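Local coordinates for protein glutamate racemase (Escherichia coli, PDB 2JFN) that belongs to the Asp/Glu/hydantoin racemase family of alpha/beta proteins and is bound here to glutamic acid and uridine-5'-diphosphate-N-acetylmuramoyl-L-alanine, at residues Gln80-Leu85 / Thr277-Ala282; Ala88-Ala91 / Ala95-Val98; Leu209-Leu214 / Thr222-Ser227. All coordinates share one frame; numbering follows the deposited sequence.

Interaction 1: residues Gln80-Leu85 / Thr277-Ala282; sequences QERYPL and TLEKLA
R82 and E279 form a salt bridge between the last turn of a helix and the last strand of the chain, 277-280. R82 NH2 donates to E279 OE2 over 2.9 Å in a nearly straight bond (N-H...O 172°). The acceptor lies in the guanidinium plane, and the donor comes to the syn side of the carboxylate, somewhat out of its plane; the two flat groups are 24° apart, close to coplanar. The other terminal nitrogen works through solvent. R82 NH1 gives a 2.9 Å bond to a water, which in turn donates to K280 O at 2.8 Å and, weakly, to E279 OE2. A second water accepts from A282 N at 3.0 Å and only weakly from R82 NH1. The guanidinium thus reaches both the carboxylate and the backbone beyond it, with water filling in where direct bonds are lacking. The arginine chain is bent at chi2 and chi3 and crosses the E279 side chain at a slant; the latter is extended beyond CG. Packing is thin and concerns the aliphatic root of the arginine: R82 CG touches L281 CD1 at 3.8 Å, the two side chains running past each other in opposite directions. L281 is buried and R82 exposed, and E279 is partly exposed. This is a partly buried contact joining the end of helix 65-82 to strand 277-280 of the mixed sheet. R82 also rests on F255 of strand 253-256, the parallel partner of strand 277-280, while L281 packs against A78 and V79 of helix 65-82, and Y83, just past that helix, touches I50 of strand 48-53.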
ATOM      1  N   GLN A  80       2.281  18.889   2.496  1.00 25.87           N
ATOM      2  CA  GLN A  80       3.118  19.628   3.444  1.00 27.88           C
ATOM      3  C   GLN A  80       2.720  21.095   3.555  1.00 29.34           C
ATOM      4  O   GLN A  80       2.961  21.737   4.578  1.00 28.95           O
ATOM      5  CB  GLN A  80       4.597  19.546   3.047  1.00 28.24           C
ATOM      6  CG  GLN A  80       5.506  20.361   3.964  1.00 29.92           C
ATOM      7  CD  GLN A  80       6.971  20.239   3.626  1.00 30.55           C
ATOM      8  OE1 GLN A  80       7.414  20.664   2.556  1.00 32.95           O
ATOM      9  NE2 GLN A  80       7.739  19.659   4.536  1.00 31.00           N
ATOM     10  N   GLU A  81       2.120  21.629   2.498  1.00 30.79           N
ATOM     11  CA  GLU A  81       1.687  23.018   2.501  1.00 32.53           C
ATOM     12  C   GLU A  81       0.439  23.176   3.350  1.00 32.42           C
ATOM     13  O   GLU A  81       0.247  24.206   3.998  1.00 32.74           O
ATOM     14  CB  GLU A  81       1.411  23.491   1.075  1.00 34.55           C
ATOM     15  CG  GLU A  81       2.655  23.902   0.332  1.00 37.85           C
ATOM     16  CD  GLU A  81       3.370  25.052   1.016  1.00 39.61           C
ATOM     17  OE1 GLU A  81       2.715  26.078   1.307  1.00 41.29           O
ATOM     18  OE2 GLU A  81       4.588  24.933   1.264  1.00 41.33           O
ATOM     19  N   ARG A  82      -0.408  22.152   3.348  1.00 31.81           N
ATOM     20  CA  ARG A  82      -1.631  22.174   4.137  1.00 31.83           C
ATOM     21  C   ARG A  82      -1.316  21.897   5.608  1.00 31.32           C
ATOM     22  O   ARG A  82      -1.888  22.524   6.504  1.00 31.21           O
ATOM     23  CB  ARG A  82      -2.626  21.133   3.609  1.00 32.76           C
ATOM     24  CG  ARG A  82      -3.278  21.507   2.276  1.00 34.95           C
ATOM     25  CD  ARG A  82      -4.143  22.761   2.426  1.00 36.27           C
ATOM     26  NE  ARG A  82      -5.288  22.514   3.302  1.00 38.20           N
ATOM     27  CZ  ARG A  82      -6.452  22.016   2.891  1.00 38.36           C
ATOM     28  NH1 ARG A  82      -6.632  21.720   1.612  1.00 38.95           N
ATOM     29  NH2 ARG A  82      -7.431  21.800   3.763  1.00 38.87           N
ATOM     30  N   TYR A  83      -0.407  20.958   5.853  1.00 30.58           N
ATOM     31  CA  TYR A  83      -0.015  20.605   7.218  1.00 30.30           C
ATOM     32  C   TYR A  83       1.435  20.155   7.325  1.00 29.65           C
ATOM     33  O   TYR A  83       1.878  19.294   6.563  1.00 29.22           O
ATOM     34  CB  TYR A  83      -0.861  19.449   7.772  1.00 30.71           C
ATOM     35  CG  TYR A  83      -2.319  19.736   8.035  1.00 31.39           C
ATOM     36  CD1 TYR A  83      -3.290  19.428   7.087  1.00 31.23           C
ATOM     37  CD2 TYR A  83      -2.732  20.278   9.252  1.00 31.62           C
ATOM     38  CE1 TYR A  83      -4.639  19.650   7.346  1.00 32.06           C
ATOM     39  CE2 TYR A  83      -4.078  20.503   9.520  1.00 32.08           C
ATOM     40  CZ  TYR A  83      -5.023  20.187   8.566  1.00 32.19           C
ATOM     41  OH  TYR A  83      -6.358  20.408   8.830  1.00 32.58           O
ATOM     42  N   PRO A  84       2.200  20.743   8.258  1.00 29.11           N
ATOM     43  CA  PRO A  84       3.591  20.308   8.401  1.00 28.54           C
ATOM     44  C   PRO A  84       3.469  18.828   8.781  1.00 27.78           C
ATOM     45  O   PRO A  84       2.563  18.454   9.525  1.00 27.15           O
ATOM     46  CB  PRO A  84       4.097  21.160   9.560  1.00 29.05           C
ATOM     47  CG  PRO A  84       3.349  22.457   9.352  1.00 29.74           C
ATOM     48  CD  PRO A  84       1.945  21.975   9.031  1.00 29.50           C
ATOM     49  N   LEU A  85       4.361  17.990   8.271  1.00 27.35           N
ATOM     50  CA  LEU A  85       4.283  16.558   8.544  1.00 26.90           C
ATOM     51  C   LEU A  85       5.345  16.054   9.508  1.00 26.93           C
ATOM     52  O   LEU A  85       6.489  16.484   9.461  1.00 26.47           O
ATOM     53  CB  LEU A  85       4.404  15.778   7.231  1.00 26.62           C
ATOM     54  CG  LEU A  85       3.444  16.146   6.097  1.00 26.34           C
ATOM     55  CD1 LEU A  85       3.801  15.366   4.831  1.00 26.18           C
ATOM     56  CD2 LEU A  85       2.020  15.857   6.530  1.00 26.09           C
ATOM     57  N   THR A 277     -13.764  13.935   6.680  1.00 35.29           N
ATOM     58  CA  THR A 277     -13.857  14.753   5.481  1.00 35.33           C
ATOM     59  C   THR A 277     -12.942  14.334   4.336  1.00 34.38           C
ATOM     60  O   THR A 277     -11.861  13.784   4.552  1.00 33.90           O
ATOM     61  CB  THR A 277     -13.538  16.226   5.841  1.00 35.95           C
ATOM     62  OG1 THR A 277     -14.380  16.638   6.927  1.00 37.35           O
ATOM     63  CG2 THR A 277     -13.762  17.139   4.652  1.00 36.44           C
ATOM     64  N   LEU A 278     -13.406  14.605   3.119  1.00 33.42           N
ATOM     65  CA  LEU A 278     -12.664  14.338   1.894  1.00 32.84           C
ATOM     66  C   LEU A 278     -12.593  15.669   1.153  1.00 32.90           C
ATOM     67  O   LEU A 278     -13.627  16.255   0.827  1.00 32.50           O
ATOM     68  CB  LEU A 278     -13.389  13.315   1.020  1.00 32.25           C
ATOM     69  CG  LEU A 278     -12.826  13.160  -0.396  1.00 31.65           C
ATOM     70  CD1 LEU A 278     -11.437  12.528  -0.348  1.00 31.85           C
ATOM     71  CD2 LEU A 278     -13.763  12.301  -1.221  1.00 32.00           C
ATOM     72  N   GLU A 279     -11.380  16.153   0.906  1.00 32.79           N
ATOM     73  CA  GLU A 279     -11.186  17.414   0.197  1.00 33.18           C
ATOM     74  C   GLU A 279     -10.233  17.233  -0.978  1.00 33.21           C
ATOM     75  O   GLU A 279      -9.454  16.275  -1.027  1.00 31.95           O
ATOM     76  CB  GLU A 279     -10.602  18.485   1.130  1.00 33.85           C
ATOM     77  CG  GLU A 279     -11.519  18.945   2.256  1.00 34.93           C
ATOM     78  CD  GLU A 279     -10.870  19.998   3.137  1.00 35.80           C
ATOM     79  OE1 GLU A 279     -11.423  20.298   4.222  1.00 37.17           O
ATOM     80  OE2 GLU A 279      -9.808  20.534   2.751  1.00 35.89           O
ATOM     81  N   LYS A 280     -10.300  18.163  -1.924  1.00 33.51           N
ATOM     82  CA  LYS A 280      -9.421  18.128  -3.079  1.00 34.17           C
ATOM     83  C   LYS A 280      -8.124  18.838  -2.721  1.00 34.45           C
ATOM     84  O   LYS A 280      -8.140  19.911  -2.123  1.00 34.38           O
ATOM     85  CB  LYS A 280     -10.058  18.831  -4.280  1.00 34.76           C
ATOM     86  CG  LYS A 280      -9.068  19.064  -5.421  1.00 35.25           C
ATOM     87  CD  LYS A 280      -9.741  19.644  -6.646  1.00 36.16           C
ATOM     88  CE  LYS A 280      -8.732  19.923  -7.751  1.00 36.76           C
ATOM     89  NZ  LYS A 280      -9.421  20.310  -9.023  1.00 37.23           N
ATOM     90  N   LEU A 281      -7.002  18.230  -3.079  1.00 34.75           N
ATOM     91  CA  LEU A 281      -5.705  18.827  -2.809  1.00 35.65           C
ATOM     92  C   LEU A 281      -5.154  19.410  -4.107  1.00 36.70           C
ATOM     93  O   LEU A 281      -5.137  18.734  -5.135  1.00 36.57           O
ATOM     94  CB  LEU A 281      -4.735  17.775  -2.273  1.00 35.08           C
ATOM     95  CG  LEU A 281      -3.326  18.274  -1.952  1.00 34.82           C
ATOM     96  CD1 LEU A 281      -3.371  19.207  -0.752  1.00 34.07           C
ATOM     97  CD2 LEU A 281      -2.419  17.082  -1.673  1.00 34.40           C
ATOM     98  N   ALA A 282      -4.714  20.663  -4.059  1.00 37.88           N
ATOM     99  CA  ALA A 282      -4.152  21.317  -5.240  1.00 39.41           C
ATOM    100  C   ALA A 282      -2.691  20.904  -5.383  1.00 40.14           C
ATOM    101  O   ALA A 282      -1.874  21.195  -4.512  1.00 40.34           O
ATOM    102  CB  ALA A 282      -4.255  22.837  -5.099  1.00 39.19           C
TER
HETATM  103  O   HOH W   1      -4.822  22.044  -1.353  1.00 50.35           O
HETATM  104  O   HOH W   2      -8.882  21.843  -0.167  1.00 54.60           O

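Interaction 2: residues Ala88-Ala91 / Ala95-Val98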
ATOM      1  N   ALA A  88       5.758  10.640   6.791  1.00 26.70           N
ATOM      2  CA  ALA A  88       4.953  10.249   5.642  1.00 26.24           C
ATOM      3  C   ALA A  88       5.232   8.798   5.260  1.00 26.33           C
ATOM      4  O   ALA A  88       6.377   8.338   5.285  1.00 25.93           O
ATOM      5  CB  ALA A  88       5.249  11.154   4.459  1.00 26.54           C
ATOM      6  N   VAL A  89       4.172   8.085   4.905  1.00 26.38           N
ATOM      7  CA  VAL A  89       4.284   6.691   4.499  1.00 26.48           C
ATOM      8  C   VAL A  89       3.843   6.533   3.054  1.00 26.45           C
ATOM      9  O   VAL A  89       2.727   6.908   2.695  1.00 26.61           O
ATOM     10  CB  VAL A  89       3.384   5.776   5.357  1.00 26.98           C
ATOM     11  CG1 VAL A  89       3.593   4.322   4.946  1.00 26.51           C
ATOM     12  CG2 VAL A  89       3.677   5.980   6.837  1.00 26.37           C
ATOM     13  N   VAL A  90       4.726   6.000   2.221  1.00 26.03           N
ATOM     14  CA  VAL A  90       4.396   5.756   0.831  1.00 26.42           C
ATOM     15  C   VAL A  90       3.864   4.325   0.856  1.00 26.74           C
ATOM     16  O   VAL A  90       4.603   3.378   0.589  1.00 26.48           O
ATOM     17  CB  VAL A  90       5.649   5.847  -0.064  1.00 26.37           C
ATOM     18  CG1 VAL A  90       5.273   5.619  -1.521  1.00 26.82           C
ATOM     19  CG2 VAL A  90       6.299   7.229   0.097  1.00 26.76           C
ATOM     20  N   ALA A  91       2.591   4.181   1.223  1.00 26.82           N
ATOM     21  CA  ALA A  91       1.949   2.866   1.328  1.00 27.63           C
ATOM     22  C   ALA A  91       1.505   2.418  -0.049  1.00 28.11           C
ATOM     23  O   ALA A  91       0.327   2.145  -0.282  1.00 27.96           O
ATOM     24  CB  ALA A  91       0.758   2.950   2.270  1.00 27.04           C
ATOM     25  N   ALA A  95       5.240   2.799  -6.011  1.00 36.62           N
ATOM     26  CA  ALA A  95       5.813   4.135  -5.842  1.00 37.07           C
ATOM     27  C   ALA A  95       6.989   4.162  -4.879  1.00 37.26           C
ATOM     28  O   ALA A  95       7.955   4.889  -5.101  1.00 37.43           O
ATOM     29  CB  ALA A  95       4.737   5.117  -5.369  1.00 36.87           C
ATOM     30  N   SER A  96       6.913   3.366  -3.820  1.00 37.85           N
ATOM     31  CA  SER A  96       7.966   3.344  -2.815  1.00 38.98           C
ATOM     32  C   SER A  96       9.377   3.326  -3.373  1.00 39.55           C
ATOM     33  O   SER A  96      10.065   4.345  -3.364  1.00 40.03           O
ATOM     34  CB  SER A  96       7.791   2.156  -1.872  1.00 38.43           C
ATOM     35  OG  SER A  96       6.962   2.502  -0.778  1.00 39.50           O
ATOM     36  N   THR A  97       9.805   2.169  -3.854  1.00 40.03           N
ATOM     37  CA  THR A  97      11.152   2.026  -4.388  1.00 40.80           C
ATOM     38  C   THR A  97      11.678   3.262  -5.115  1.00 40.13           C
ATOM     39  O   THR A  97      12.547   3.982  -4.602  1.00 40.25           O
ATOM     40  CB  THR A  97      11.233   0.822  -5.334  1.00 41.54           C
ATOM     41  OG1 THR A  97      10.428   1.062  -6.498  1.00 43.65           O
ATOM     42  CG2 THR A  97      10.718  -0.422  -4.627  1.00 42.47           C
ATOM     43  N   VAL A  98      11.130   3.520  -6.295  1.00 38.98           N
ATOM     44  CA  VAL A  98      11.567   4.638  -7.115  1.00 37.63           C
ATOM     45  C   VAL A  98      11.455   6.043  -6.519  1.00 36.84           C
ATOM     46  O   VAL A  98      12.199   6.937  -6.919  1.00 36.41           O
ATOM     47  CB  VAL A  98      10.813   4.640  -8.457  1.00 38.05           C
ATOM     48  CG1 VAL A  98      11.013   3.302  -9.167  1.00 37.94           C
ATOM     49  CG2 VAL A  98       9.331   4.901  -8.216  1.00 37.58           C
TER
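The beta-alpha-beta unit of strand 87-90, helix 93-106 and strand 111-112 turns at this contact, where V90 at the strand's end meets A95 and S96 in the first turn of the helix. C92, with N93 and T94 at the start of the helix, belongs to the glutamic acid pocket, and the side chain of A95 lies about 6 Å from that ligand. V90 is the centre of an inverse gamma turn that bends the chain out of the strand. Its CG1 branch, anti to the backbone N (chi1 -179°), does the touching: it lies 3.9 Å from A95 CB and 3.6 Å from S96 OG, and comes equally near the backbone at S96 N. One methyl therefore fits against both the alanine and the serine. S96 OG also lies 2.9 Å from V90 O; its hydrogen-bond partners include V114 N, beyond strand 111-112, and, weakly, C92 O. All three touching residues are buried, so the serine hydroxyl is a polar group within the interior, tied to the loop after the next strand. On the strand side, V90 pairs with V112 and V89 with L25 and F27 through the backbone; on the helix side, A95 leans on I68 of helix 65-82 and on Y60.

Interaction 3: residues Leu209-Leu214 / Thr222-Ser227. With UMA (uridine-5'-diphosphate-N-acetylmuramoyl-L-alanine), chain C.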
ATOM      1  N   LEU A 209      -6.674  -5.857   1.434  1.00 24.35           N
ATOM      2  CA  LEU A 209      -8.085  -5.467   1.472  1.00 24.73           C
ATOM      3  C   LEU A 209      -8.976  -6.608   0.977  1.00 24.96           C
ATOM      4  O   LEU A 209     -10.182  -6.622   1.238  1.00 25.40           O
ATOM      5  CB  LEU A 209      -8.320  -4.231   0.592  1.00 24.44           C
ATOM      6  CG  LEU A 209      -7.609  -2.946   1.012  1.00 24.17           C
ATOM      7  CD1 LEU A 209      -7.839  -1.872  -0.034  1.00 24.39           C
ATOM      8  CD2 LEU A 209      -8.127  -2.501   2.373  1.00 25.04           C
ATOM      9  N   LEU A 210      -8.376  -7.552   0.261  1.00 25.40           N
ATOM     10  CA  LEU A 210      -9.097  -8.702  -0.287  1.00 26.09           C
ATOM     11  C   LEU A 210      -8.787  -9.979   0.489  1.00 26.97           C
ATOM     12  O   LEU A 210      -9.086 -11.085   0.024  1.00 26.49           O
ATOM     13  CB  LEU A 210      -8.708  -8.910  -1.754  1.00 26.08           C
ATOM     14  CG  LEU A 210      -9.084  -7.804  -2.747  1.00 26.43           C
ATOM     15  CD1 LEU A 210      -8.395  -8.053  -4.063  1.00 26.49           C
ATOM     16  CD2 LEU A 210     -10.596  -7.757  -2.923  1.00 26.75           C
ATOM     17  N   GLN A 211      -8.195  -9.837   1.667  1.00 27.84           N
ATOM     18  CA  GLN A 211      -7.838 -11.012   2.449  1.00 29.76           C
ATOM     19  C   GLN A 211      -8.945 -12.059   2.547  1.00 29.78           C
ATOM     20  O   GLN A 211      -8.716 -13.231   2.252  1.00 29.75           O
ATOM     21  CB  GLN A 211      -7.381 -10.618   3.859  1.00 31.43           C
ATOM     22  CG  GLN A 211      -7.024 -11.841   4.704  1.00 35.04           C
ATOM     23  CD  GLN A 211      -6.299 -11.500   5.988  1.00 36.79           C
ATOM     24  OE1 GLN A 211      -5.174 -10.990   5.964  1.00 38.21           O
ATOM     25  NE2 GLN A 211      -6.939 -11.785   7.122  1.00 37.92           N
ATOM     26  N   GLU A 212     -10.142 -11.648   2.950  1.00 30.23           N
ATOM     27  CA  GLU A 212     -11.242 -12.602   3.086  1.00 31.41           C
ATOM     28  C   GLU A 212     -11.502 -13.358   1.788  1.00 30.99           C
ATOM     29  O   GLU A 212     -11.553 -14.589   1.777  1.00 30.68           O
ATOM     30  CB  GLU A 212     -12.520 -11.889   3.544  1.00 33.48           C
ATOM     31  CG  GLU A 212     -13.632 -12.842   3.967  1.00 36.83           C
ATOM     32  CD  GLU A 212     -14.518 -12.271   5.070  1.00 38.98           C
ATOM     33  OE1 GLU A 212     -14.007 -12.020   6.187  1.00 40.36           O
ATOM     34  OE2 GLU A 212     -15.727 -12.073   4.822  1.00 40.67           O
ATOM     35  N   GLU A 213     -11.653 -12.616   0.693  1.00 30.23           N
ATOM     36  CA  GLU A 213     -11.898 -13.219  -0.605  1.00 29.95           C
ATOM     37  C   GLU A 213     -10.758 -14.153  -1.016  1.00 29.41           C
ATOM     38  O   GLU A 213     -11.002 -15.246  -1.531  1.00 29.01           O
ATOM     39  CB  GLU A 213     -12.071 -12.135  -1.675  1.00 30.26           C
ATOM     40  CG  GLU A 213     -13.338 -11.293  -1.559  1.00 31.58           C
ATOM     41  CD  GLU A 213     -13.257 -10.189  -0.511  1.00 32.64           C
ATOM     42  OE1 GLU A 213     -12.170  -9.963   0.065  1.00 32.86           O
ATOM     43  OE2 GLU A 213     -14.296  -9.537  -0.273  1.00 33.12           O
ATOM     44  N   LEU A 214      -9.517 -13.716  -0.804  1.00 28.84           N
ATOM     45  CA  LEU A 214      -8.356 -14.532  -1.164  1.00 28.43           C
ATOM     46  C   LEU A 214      -8.338 -15.851  -0.406  1.00 28.83           C
ATOM     47  O   LEU A 214      -8.026 -16.896  -0.973  1.00 27.87           O
ATOM     48  CB  LEU A 214      -7.053 -13.776  -0.891  1.00 28.13           C
ATOM     49  CG  LEU A 214      -6.735 -12.633  -1.864  1.00 27.63           C
ATOM     50  CD1 LEU A 214      -5.543 -11.833  -1.359  1.00 27.49           C
ATOM     51  CD2 LEU A 214      -6.458 -13.215  -3.253  1.00 27.85           C
ATOM     52  N   THR A 222      -3.075 -21.899   3.247  1.00 36.92           N
ATOM     53  CA  THR A 222      -2.202 -20.856   2.711  1.00 36.06           C
ATOM     54  C   THR A 222      -2.138 -19.695   3.699  1.00 35.26           C
ATOM     55  O   THR A 222      -3.169 -19.190   4.150  1.00 35.42           O
ATOM     56  CB  THR A 222      -2.709 -20.311   1.355  1.00 36.28           C
ATOM     57  OG1 THR A 222      -2.898 -21.391   0.427  1.00 35.84           O
ATOM     58  CG2 THR A 222      -1.692 -19.337   0.781  1.00 35.92           C
ATOM     59  N   ARG A 223      -0.925 -19.274   4.039  1.00 33.89           N
ATOM     60  CA  ARG A 223      -0.744 -18.173   4.971  1.00 32.73           C
ATOM     61  C   ARG A 223      -0.427 -16.883   4.225  1.00 31.22           C
ATOM     62  O   ARG A 223       0.507 -16.838   3.426  1.00 31.14           O
ATOM     63  CB  ARG A 223       0.390 -18.497   5.943  1.00 33.48           C
ATOM     64  CG  ARG A 223       0.662 -17.418   6.970  1.00 34.74           C
ATOM     65  CD  ARG A 223       1.663 -17.932   7.982  1.00 35.80           C
ATOM     66  NE  ARG A 223       1.954 -16.974   9.043  1.00 36.83           N
ATOM     67  CZ  ARG A 223       2.678 -17.273  10.115  1.00 36.90           C
ATOM     68  NH1 ARG A 223       3.166 -18.498  10.254  1.00 37.42           N
ATOM     69  NH2 ARG A 223       2.925 -16.355  11.036  1.00 37.62           N
ATOM     70  N   LEU A 224      -1.205 -15.838   4.489  1.00 29.77           N
ATOM     71  CA  LEU A 224      -0.996 -14.550   3.838  1.00 28.63           C
ATOM     72  C   LEU A 224      -0.043 -13.700   4.670  1.00 28.22           C
ATOM     73  O   LEU A 224      -0.163 -13.624   5.895  1.00 27.72           O
ATOM     74  CB  LEU A 224      -2.322 -13.801   3.673  1.00 28.14           C
ATOM     75  CG  LEU A 224      -3.421 -14.519   2.883  1.00 28.31           C
ATOM     76  CD1 LEU A 224      -4.656 -13.635   2.814  1.00 27.77           C
ATOM     77  CD2 LEU A 224      -2.917 -14.854   1.490  1.00 28.16           C
ATOM     78  N   VAL A 225       0.900 -13.064   3.994  1.00 27.59           N
ATOM     79  CA  VAL A 225       1.872 -12.215   4.660  1.00 27.22           C
ATOM     80  C   VAL A 225       1.942 -10.844   3.981  1.00 27.00           C
ATOM     81  O   VAL A 225       2.037 -10.755   2.760  1.00 26.02           O
ATOM     82  CB  VAL A 225       3.287 -12.843   4.608  1.00 27.19           C
ATOM     83  CG1 VAL A 225       4.288 -11.928   5.300  1.00 27.27           C
ATOM     84  CG2 VAL A 225       3.279 -14.221   5.264  1.00 27.27           C
ATOM     85  N   ASP A 226       1.879  -9.778   4.769  1.00 27.26           N
ATOM     86  CA  ASP A 226       2.007  -8.447   4.198  1.00 28.37           C
ATOM     87  C   ASP A 226       2.887  -7.589   5.095  1.00 28.68           C
ATOM     88  O   ASP A 226       3.404  -8.063   6.112  1.00 28.29           O
ATOM     89  CB  ASP A 226       0.635  -7.788   3.939  1.00 29.27           C
ATOM     90  CG  ASP A 226      -0.178  -7.572   5.196  1.00 30.58           C
ATOM     91  OD1 ASP A 226       0.319  -6.930   6.142  1.00 31.43           O
ATOM     92  OD2 ASP A 226      -1.338  -8.038   5.232  1.00 32.27           O
ATOM     93  N   SER A 227       3.051  -6.329   4.715  1.00 29.15           N
ATOM     94  CA  SER A 227       3.921  -5.398   5.430  1.00 30.16           C
ATOM     95  C   SER A 227       3.263  -4.486   6.462  1.00 29.90           C
ATOM     96  O   SER A 227       3.959  -3.748   7.168  1.00 30.24           O
ATOM     97  CB  SER A 227       4.641  -4.525   4.404  1.00 30.84           C
ATOM     98  OG  SER A 227       5.393  -5.327   3.511  1.00 33.08           O
TER
HETATM   99  N1  UMA C1286       8.625  -3.386   5.745  1.00 29.94           N
HETATM  100  C2  UMA C1286       8.587  -2.309   4.724  1.00 29.32           C
HETATM  101  N3  UMA C1286       8.979  -1.056   5.169  1.00 29.55           N
HETATM  102  C4  UMA C1286       9.398  -0.740   6.471  1.00 29.59           C
HETATM  103  C5  UMA C1286       9.413  -1.892   7.467  1.00 29.56           C
HETATM  104  C6  UMA C1286       9.033  -3.121   7.062  1.00 29.26           C
HETATM  105  O2  UMA C1286       8.234  -2.481   3.567  1.00 29.70           O
HETATM  106  O4  UMA C1286       9.715   0.408   6.742  1.00 30.57           O
HETATM  107  C1B UMA C1286       8.199  -4.753   5.278  1.00 29.97           C
HETATM  108  C2B UMA C1286       9.349  -5.475   4.598  1.00 30.33           C
HETATM  109  O2' UMA C1286       8.947  -6.241   3.395  1.00 29.77           O
HETATM  110  C3B UMA C1286      10.000  -6.356   5.611  1.00 30.56           C
HETATM  111  C4B UMA C1286       8.766  -6.730   6.409  1.00 31.30           C
HETATM  112  O4B UMA C1286       7.866  -5.631   6.327  1.00 30.67           O
HETATM  113  O3B UMA C1286      10.594  -7.416   4.814  1.00 31.06           O
HETATM  114  C5B UMA C1286       9.005  -6.979   7.845  1.00 31.78           C
HETATM  115  O5B UMA C1286       9.787  -5.971   8.379  1.00 33.40           O
HETATM  116  PA  UMA C1286      10.400  -6.015   9.846  1.00 34.79           P
HETATM  117  O1A UMA C1286      10.725  -4.612  10.142  1.00 34.47           O
HETATM  118  O2A UMA C1286       9.469  -6.645  10.725  1.00 33.73           O
HETATM  119  O3A UMA C1286      11.769  -6.855   9.628  1.00 35.18           O
HETATM  120  PB  UMA C1286      12.553  -7.363   8.334  1.00 37.02           P
HETATM  121  O1B UMA C1286      11.775  -8.302   7.554  1.00 36.86           O
HETATM  122  O2B UMA C1286      13.895  -7.766   8.767  1.00 37.25           O
HETATM  123  O1' UMA C1286      12.763  -5.933   7.556  1.00 37.25           O
HETATM  124  C1' UMA C1286      13.981  -5.198   7.428  1.00 37.93           C
HETATM  125  C2' UMA C1286      13.752  -3.715   7.539  1.00 38.46           C
HETATM  126  N2' UMA C1286      13.200  -3.340   8.854  1.00 38.63           N
HETATM  127  C7' UMA C1286      13.907  -2.628   9.748  1.00 39.00           C
HETATM  128  O7' UMA C1286      14.980  -2.105   9.462  1.00 39.50           O
HETATM  129  C8' UMA C1286      13.347  -2.451  11.144  1.00 39.26           C
HETATM  130  C3' UMA C1286      12.823  -3.284   6.392  1.00 38.65           C
HETATM  131  O3' UMA C1286      12.638  -1.827   6.395  1.00 39.05           O
HETATM  132  C4' UMA C1286      13.390  -3.717   5.019  1.00 38.99           C
HETATM  133  O4' UMA C1286      12.513  -3.349   3.973  1.00 39.14           O
HETATM  134  C5' UMA C1286      13.628  -5.230   5.005  1.00 39.08           C
HETATM  135  O5' UMA C1286      14.519  -5.573   6.132  1.00 38.34           O
HETATM  136  C6' UMA C1286      14.314  -5.728   3.745  1.00 39.49           C
HETATM  137  O6' UMA C1286      15.526  -5.019   3.534  1.00 40.33           O
HETATM  138  C18 UMA C1286      13.648  -0.788   6.439  1.00 39.32           C
HETATM  139  C19 UMA C1286      14.000  -0.231   5.100  1.00 39.68           C
HETATM  140  O18 UMA C1286      15.116   0.203   4.872  1.00 40.46           O
HETATM  141  C20 UMA C1286      13.244   0.231   7.526  1.00 39.34           C
HETATM  142  N4  UMA C1286      13.003  -0.248   4.199  1.00 39.52           N
HETATM  143  C21 UMA C1286      13.041   0.370   2.866  1.00 39.62           C
HETATM  144  C22 UMA C1286      13.501   1.859   2.844  1.00 39.22           C
HETATM  145  O19 UMA C1286      13.243   2.552   3.854  1.00 39.54           O
HETATM  146  O20 UMA C1286      14.115   2.295   1.838  1.00 39.22           O
HETATM  147  C23 UMA C1286      11.658   0.255   2.215  1.00 39.39           C
HETATM  148  O   HOH W   3      -2.078 -10.566   5.102  1.00 47.86           O
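Q211 and L224 make the close part of this contact, through one methyl of the leucine. L224 CD1 lies 3.5 Å from Q211 CG, the glutamine atom closest to it, with the amide a little farther off, and the two side chains pass at a slant. With CG anti to the backbone N (chi1 179°) and the chain extended beyond it, the glutamine reaches forward beside the leucine, carrying its amide oxygen toward D226. The same methyl looks toward L214 one turn further along the helix, but more distantly: L214 CB is 4.4 Å from L224 CD1. L224 is thus covered by two helix residues of unequal closeness. On the buried side L214 and L224 share strand 199-202, touching L202 and V200 respectively, and L214 also packs on L183 of helix 180-186. The contact lies in the beta-alpha-beta unit of strand 199-202, helix 211-217 and strand 223-225, whose last strand is an outermost strand of the four-stranded parallel sheet; L210 stands at the N-cap position, and L214 N bonds back to L210 O at 2.8 Å. The other side is looser and polar. A water links exposed Q211 and D226, donating to Q211 OE1 at 3.2 Å and to D226 OD2 at 2.6 Å. The other carboxylate oxygen, D226 OD1, caps G228 N where the chain turns into helix 228-241. Next to it, S227 belongs to the pocket of uridine-5'-diphosphate-N-acetylmuramoyl-L-alanine: its OG comes within 3.4 Å of ligand atom C1B, with a weak hydrogen bond from S227 OG to V115 O, and the ligand is also hydrogen-bonded to R104, K119, G113 O and V115 O.

Overall arrangement
Interactions 1 and 2 both belong to the mixed sheet, and helix 65-82 is joined to strand 87-90 by a short loop; the centres of the two contacts are about 18 Å apart. Interaction 3 lies on the four-stranded parallel sheet, across the chain's centre from interaction 1, their centres about 31 Å apart; from centre to centre it is about 21 Å from interaction 2. Along the chain, interaction 2 closes before interaction 3 opens, and both fall between the two segments of interaction 1, which brings the C-terminal strand back to an early helix. Interaction 2 lies near both ligands and interaction 3 reaches one, while interaction 1 lies at the periphery, partly buried.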